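Fimbriae-associated protein Fap1 (PDB 3RGU) probably acts as a cell-wall-anchored fimbrial adhesin in oral streptococcal biofilm formation, represented here by the helical alpha subdomain of its major non-repeat unit. Local coordinates at residues Leu31-Ala45 with Leu64-Ile78. Numbering follows the deposited sequence.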
loop_
_atom_site.group_PDB
_atom_site.type_symbol
_atom_site.label_atom_id
_atom_site.label_comp_id
_atom_site.label_asym_id
_atom_site.label_seq_id
_atom_site.Cartn_x
_atom_site.Cartn_y
_atom_site.Cartn_z
ATOM N N LEU A 31 5.919 0.535 10.884
ATOM C CA LEU A 31 5.758 0.185 9.492
ATOM C C LEU A 31 4.961 -1.088 9.558
ATOM O O LEU A 31 4.030 -1.275 8.787
ATOM C CB LEU A 31 7.101 -0.098 8.836
ATOM C CG LEU A 31 7.904 1.046 8.258
ATOM C CD1 LEU A 31 8.151 2.043 9.350
ATOM C CD2 LEU A 31 9.224 0.509 7.773
ATOM N N ASP A 32 5.343 -1.955 10.494
ATOM C CA ASP A 32 4.590 -3.156 10.811
ATOM C C ASP A 32 3.094 -2.863 10.779
ATOM O O ASP A 32 2.305 -3.704 10.330
ATOM C CB ASP A 32 5.010 -3.698 12.175
ATOM C CG ASP A 32 6.402 -4.299 12.161
ATOM O OD1 ASP A 32 6.945 -4.561 11.064
ATOM O OD2 ASP A 32 6.970 -4.503 13.251
ATOM N N LYS A 33 2.719 -1.673 11.250
ATOM C CA LYS A 33 1.340 -1.211 11.195
ATOM C C LYS A 33 0.898 -0.801 9.797
ATOM O O LYS A 33 -0.231 -1.073 9.402
ATOM C CB LYS A 33 1.140 -0.042 12.164
ATOM N N MET A 34 1.777 -0.124 9.065
ATOM C CA MET A 34 1.461 0.321 7.716
ATOM C C MET A 34 1.479 -0.884 6.797
ATOM O O MET A 34 0.623 -1.038 5.919
ATOM C CB MET A 34 2.491 1.353 7.254
ATOM C CG MET A 34 2.116 2.117 6.001
ATOM S SD MET A 34 0.520 2.965 6.105
ATOM C CE MET A 34 0.678 3.947 7.608
ATOM N N ILE A 35 2.467 -1.743 7.007
ATOM C CA ILE A 35 2.566 -2.991 6.271
ATOM C C ILE A 35 1.299 -3.843 6.360
ATOM O O ILE A 35 0.813 -4.318 5.346
ATOM C CB ILE A 35 3.797 -3.805 6.693
ATOM C CG1 ILE A 35 5.020 -3.259 5.972
ATOM C CG2 ILE A 35 3.619 -5.262 6.333
ATOM C CD1 ILE A 35 6.317 -3.775 6.499
ATOM N N SER A 36 0.749 -4.025 7.548
ATOM C CA SER A 36 -0.423 -4.864 7.644
ATOM C C SER A 36 -1.666 -4.123 7.132
ATOM O O SER A 36 -2.621 -4.732 6.666
ATOM C CB SER A 36 -0.592 -5.387 9.062
ATOM O OG SER A 36 -0.992 -4.349 9.929
ATOM N N GLU A 37 -1.638 -2.804 7.166
ATOM C CA GLU A 37 -2.729 -2.039 6.583
ATOM C C GLU A 37 -2.720 -2.118 5.049
ATOM O O GLU A 37 -3.772 -2.234 4.400
ATOM C CB GLU A 37 -2.624 -0.596 7.039
ATOM C CG GLU A 37 -3.812 0.284 6.711
ATOM C CD GLU A 37 -3.587 1.736 7.153
ATOM O OE1 GLU A 37 -2.656 1.990 7.963
ATOM O OE2 GLU A 37 -4.336 2.628 6.689
ATOM N N ALA A 38 -1.523 -2.066 4.477
ATOM C CA ALA A 38 -1.368 -2.103 3.036
ATOM C C ALA A 38 -1.848 -3.425 2.494
ATOM O O ALA A 38 -2.542 -3.456 1.481
ATOM C CB ALA A 38 0.057 -1.893 2.662
ATOM N N GLU A 39 -1.473 -4.505 3.185
ATOM C CA GLU A 39 -1.882 -5.866 2.841
ATOM C C GLU A 39 -3.402 -5.983 2.742
ATOM O O GLU A 39 -3.953 -6.562 1.787
ATOM C CB GLU A 39 -1.377 -6.853 3.889
ATOM C CG GLU A 39 0.096 -7.160 3.810
ATOM C CD GLU A 39 0.634 -7.858 5.063
ATOM O OE1 GLU A 39 -0.091 -7.951 6.087
ATOM O OE2 GLU A 39 1.801 -8.314 5.029
ATOM N N VAL A 40 -4.086 -5.432 3.739
ATOM C CA VAL A 40 -5.531 -5.551 3.788
ATOM C C VAL A 40 -6.211 -4.789 2.653
ATOM O O VAL A 40 -7.096 -5.336 1.999
ATOM C CB VAL A 40 -6.084 -5.205 5.170
ATOM C CG1 VAL A 40 -7.551 -4.809 5.083
ATOM C CG2 VAL A 40 -5.896 -6.397 6.086
ATOM N N LEU A 41 -5.770 -3.566 2.384
ATOM C CA LEU A 41 -6.344 -2.832 1.271
ATOM C C LEU A 41 -6.070 -3.527 -0.033
ATOM O O LEU A 41 -6.927 -3.581 -0.900
ATOM C CB LEU A 41 -5.792 -1.425 1.207
ATOM C CG LEU A 41 -6.349 -0.405 2.193
ATOM C CD1 LEU A 41 -6.006 0.936 1.644
ATOM C CD2 LEU A 41 -7.846 -0.511 2.346
ATOM N N ASN A 42 -4.864 -4.059 -0.170
ATOM C CA ASN A 42 -4.486 -4.796 -1.368
ATOM C C ASN A 42 -5.373 -6.020 -1.615
ATOM O O ASN A 42 -5.780 -6.277 -2.751
ATOM C CB ASN A 42 -3.011 -5.209 -1.306
ATOM C CG ASN A 42 -2.069 -4.115 -1.794
ATOM O OD1 ASN A 42 -2.475 -2.978 -2.006
ATOM N ND2 ASN A 42 -0.805 -4.465 -1.984
ATOM N N ASP A 43 -5.658 -6.769 -0.546
ATOM C CA ASP A 43 -6.623 -7.861 -0.582
ATOM C C ASP A 43 -7.999 -7.351 -1.019
ATOM O O ASP A 43 -8.588 -7.864 -1.978
ATOM C CB ASP A 43 -6.704 -8.539 0.780
ATOM C CG ASP A 43 -5.475 -9.383 1.080
ATOM O OD1 ASP A 43 -4.778 -9.778 0.124
ATOM O OD2 ASP A 43 -5.193 -9.665 2.266
ATOM N N MET A 44 -8.495 -6.319 -0.344
ATOM C CA MET A 44 -9.780 -5.746 -0.714
ATOM C C MET A 44 -9.825 -5.339 -2.167
ATOM O O MET A 44 -10.845 -5.482 -2.814
ATOM C CB MET A 44 -10.136 -4.541 0.157
ATOM C CG MET A 44 -10.237 -4.862 1.624
ATOM S SD MET A 44 -11.170 -6.371 1.939
ATOM C CE MET A 44 -12.811 -5.838 1.417
ATOM N N ALA A 45 -8.723 -4.822 -2.681
ATOM C CA ALA A 45 -8.754 -4.263 -4.006
ATOM C C ALA A 45 -8.802 -5.390 -5.018
ATOM O O ALA A 45 -9.504 -5.304 -6.033
ATOM C CB ALA A 45 -7.544 -3.391 -4.224
ATOM N N LEU A 64 -3.223 -0.316 -7.219
ATOM C CA LEU A 64 -2.963 -1.558 -6.522
ATOM C C LEU A 64 -1.544 -2.020 -6.793
ATOM O O LEU A 64 -0.808 -2.298 -5.855
ATOM C CB LEU A 64 -3.952 -2.652 -6.913
ATOM C CG LEU A 64 -3.608 -4.068 -6.423
ATOM C CD1 LEU A 64 -3.724 -4.191 -4.925
ATOM C CD2 LEU A 64 -4.477 -5.097 -7.088
ATOM N N VAL A 65 -1.138 -2.097 -8.059
ATOM C CA VAL A 65 0.197 -2.639 -8.330
ATOM C C VAL A 65 1.267 -1.809 -7.635
ATOM O O VAL A 65 2.230 -2.367 -7.103
ATOM C CB VAL A 65 0.517 -2.855 -9.842
ATOM C CG1 VAL A 65 0.585 -1.546 -10.613
ATOM C CG2 VAL A 65 1.804 -3.674 -10.009
ATOM N N ALA A 66 1.079 -0.486 -7.621
ATOM C CA ALA A 66 2.051 0.421 -7.004
ATOM C C ALA A 66 2.169 0.105 -5.530
ATOM O O ALA A 66 3.278 -0.026 -4.991
ATOM C CB ALA A 66 1.646 1.850 -7.192
ATOM N N THR A 67 1.023 -0.054 -4.883
ATOM C CA THR A 67 1.033 -0.368 -3.471
ATOM C C THR A 67 1.687 -1.721 -3.253
ATOM O O THR A 67 2.480 -1.886 -2.342
ATOM C CB THR A 67 -0.355 -0.350 -2.883
ATOM O OG1 THR A 67 -0.990 0.902 -3.204
ATOM C CG2 THR A 67 -0.263 -0.502 -1.407
ATOM N N GLN A 68 1.396 -2.678 -4.118
ATOM C CA GLN A 68 1.956 -4.010 -3.946
ATOM C C GLN A 68 3.470 -3.991 -4.111
ATOM O O GLN A 68 4.187 -4.731 -3.444
ATOM C CB GLN A 68 1.322 -4.993 -4.930
ATOM C CG GLN A 68 1.862 -6.398 -4.829
ATOM C CD GLN A 68 1.348 -7.122 -3.611
ATOM O OE1 GLN A 68 0.416 -6.657 -2.966
ATOM N NE2 GLN A 68 1.945 -8.271 -3.290
ATOM N N SER A 69 3.936 -3.127 -4.998
ATOM C CA SER A 69 5.331 -3.043 -5.339
ATOM C C SER A 69 6.120 -2.463 -4.180
ATOM O O SER A 69 7.182 -2.975 -3.796
ATOM C CB SER A 69 5.475 -2.139 -6.553
ATOM O OG SER A 69 6.829 -1.804 -6.746
ATOM N N GLN A 70 5.573 -1.377 -3.640
ATOM C CA GLN A 70 6.177 -0.628 -2.564
ATOM C C GLN A 70 6.180 -1.460 -1.287
ATOM O O GLN A 70 7.166 -1.504 -0.564
ATOM C CB GLN A 70 5.393 0.666 -2.383
ATOM C CG GLN A 70 5.939 1.607 -1.337
ATOM C CD GLN A 70 7.419 1.873 -1.490
ATOM O OE1 GLN A 70 7.930 2.002 -2.601
ATOM N NE2 GLN A 70 8.119 1.955 -0.361
ATOM N N LEU A 71 5.072 -2.139 -1.028
ATOM C CA LEU A 71 4.968 -3.028 0.112
ATOM C C LEU A 71 6.052 -4.071 0.107
ATOM O O LEU A 71 6.592 -4.386 1.151
ATOM C CB LEU A 71 3.624 -3.734 0.107
ATOM C CG LEU A 71 3.373 -4.793 1.176
ATOM C CD1 LEU A 71 2.960 -4.133 2.461
ATOM C CD2 LEU A 71 2.273 -5.721 0.714
ATOM N N GLU A 72 6.361 -4.605 -1.068
ATOM C CA GLU A 72 7.336 -5.670 -1.164
ATOM C C GLU A 72 8.710 -5.137 -0.912
ATOM O O GLU A 72 9.561 -5.843 -0.376
ATOM C CB GLU A 72 7.287 -6.341 -2.535
ATOM C CG GLU A 72 6.103 -7.288 -2.724
ATOM C CD GLU A 72 6.052 -8.388 -1.671
ATOM O OE1 GLU A 72 5.199 -8.281 -0.763
ATOM O OE2 GLU A 72 6.871 -9.341 -1.738
ATOM N N ALA A 73 8.925 -3.891 -1.328
ATOM C CA ALA A 73 10.209 -3.220 -1.142
ATOM C C ALA A 73 10.401 -2.920 0.337
ATOM O O ALA A 73 11.477 -3.129 0.893
ATOM C CB ALA A 73 10.270 -1.945 -1.955
ATOM N N THR A 74 9.334 -2.452 0.968
ATOM C CA THR A 74 9.376 -2.100 2.355
ATOM C C THR A 74 9.637 -3.341 3.183
ATOM O O THR A 74 10.318 -3.284 4.204
ATOM C CB THR A 74 8.064 -1.480 2.773
ATOM O OG1 THR A 74 7.753 -0.399 1.882
ATOM C CG2 THR A 74 8.148 -0.967 4.213
ATOM N N LYS A 75 9.099 -4.469 2.738
ATOM C CA LYS A 75 9.306 -5.726 3.439
ATOM C C LYS A 75 10.773 -6.144 3.379
ATOM O O LYS A 75 11.328 -6.617 4.363
ATOM C CB LYS A 75 8.406 -6.813 2.857
ATOM C CG LYS A 75 7.037 -6.890 3.515
ATOM C CD LYS A 75 6.018 -7.568 2.612
ATOM C CE LYS A 75 6.027 -9.069 2.774
ATOM N NZ LYS A 75 5.391 -9.736 1.611
ATOM N N ASN A 76 11.387 -5.959 2.218
ATOM C CA ASN A 76 12.790 -6.278 2.032
ATOM C C ASN A 76 13.643 -5.374 2.886
ATOM O O ASN A 76 14.648 -5.813 3.449
ATOM C CB ASN A 76 13.207 -6.091 0.567
ATOM C CG ASN A 76 12.548 -7.091 -0.361
ATOM O OD1 ASN A 76 12.219 -8.210 0.044
ATOM N ND2 ASN A 76 12.354 -6.695 -1.622
ATOM N N LEU A 77 13.252 -4.107 2.968
ATOM C CA LEU A 77 14.105 -3.114 3.584
ATOM C C LEU A 77 14.203 -3.389 5.052
ATOM O O LEU A 77 15.296 -3.496 5.583
ATOM C CB LEU A 77 13.589 -1.716 3.310
ATOM C CG LEU A 77 14.360 -0.568 3.954
ATOM C CD1 LEU A 77 15.786 -0.497 3.438
ATOM C CD2 LEU A 77 13.628 0.707 3.647
ATOM N N ILE A 78 13.062 -3.550 5.705
ATOM C CA ILE A 78 13.069 -3.855 7.122
ATOM C C ILE A 78 13.726 -5.182 7.462
ATOM O O ILE A 78 14.012 -5.442 8.621
ATOM C CB ILE A 78 11.654 -3.801 7.705
ATOM C CG1 ILE A 78 10.741 -4.816 7.020
ATOM C CG2 ILE A 78 11.101 -2.379 7.613
ATOM C CD1 ILE A 78 9.426 -5.045 7.769
#
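With CG1 anti to its carbonyl carbon (chi1 -81°) and the chain extended beyond it, I35 turns its side chain into the hole formed by L71, T74, K75 and I78, with CD1 meeting I78 and T74 and CG2 meeting L71. L71 answers from the other side: its CG lies anti to the backbone N (chi1 175°), which sends the two methyls in among I35, A38, E39 and N42, a reciprocal knobs-into-holes pair. L71 CD1 lies 3.7 Å from A38 CB and against the backbone O of I35, while CD2 meets E39 CG at 4.0 Å, the two side chains crossing at about a right angle. I35 and I78 meet tip to tip, CD1 to CD1 at 3.6 Å, and the side chains of L31 and I78 slide past each other in opposite directions, CD2 of L31 against CG2 of I78. At the other end the knob is polar. N42 sits among L64, T67, Q68 and L71, and its ND2 gives a weak, bent hydrogen bond to Q68 OE1 (2.7 Å). The amide oxygen OD1 of N42 faces methyl groups instead, with L64 CD1 and T67 CG2 each 3.4 Å away. L64 CD1 also reaches A45 CB at 4.0 Å. T67 directs its hydroxyl to S63 O within its own helix. The axes of the segments 32-45 and 64-78 come within 10.1 Å, with 149° between their N-to-C directions, so helices 32-50 and 54-79 run roughly antiparallel. Helix 85-109 completes this three-helix bundle, receiving L31 on Y92, A38 on T99, N42 on L102 and Q70 on N98.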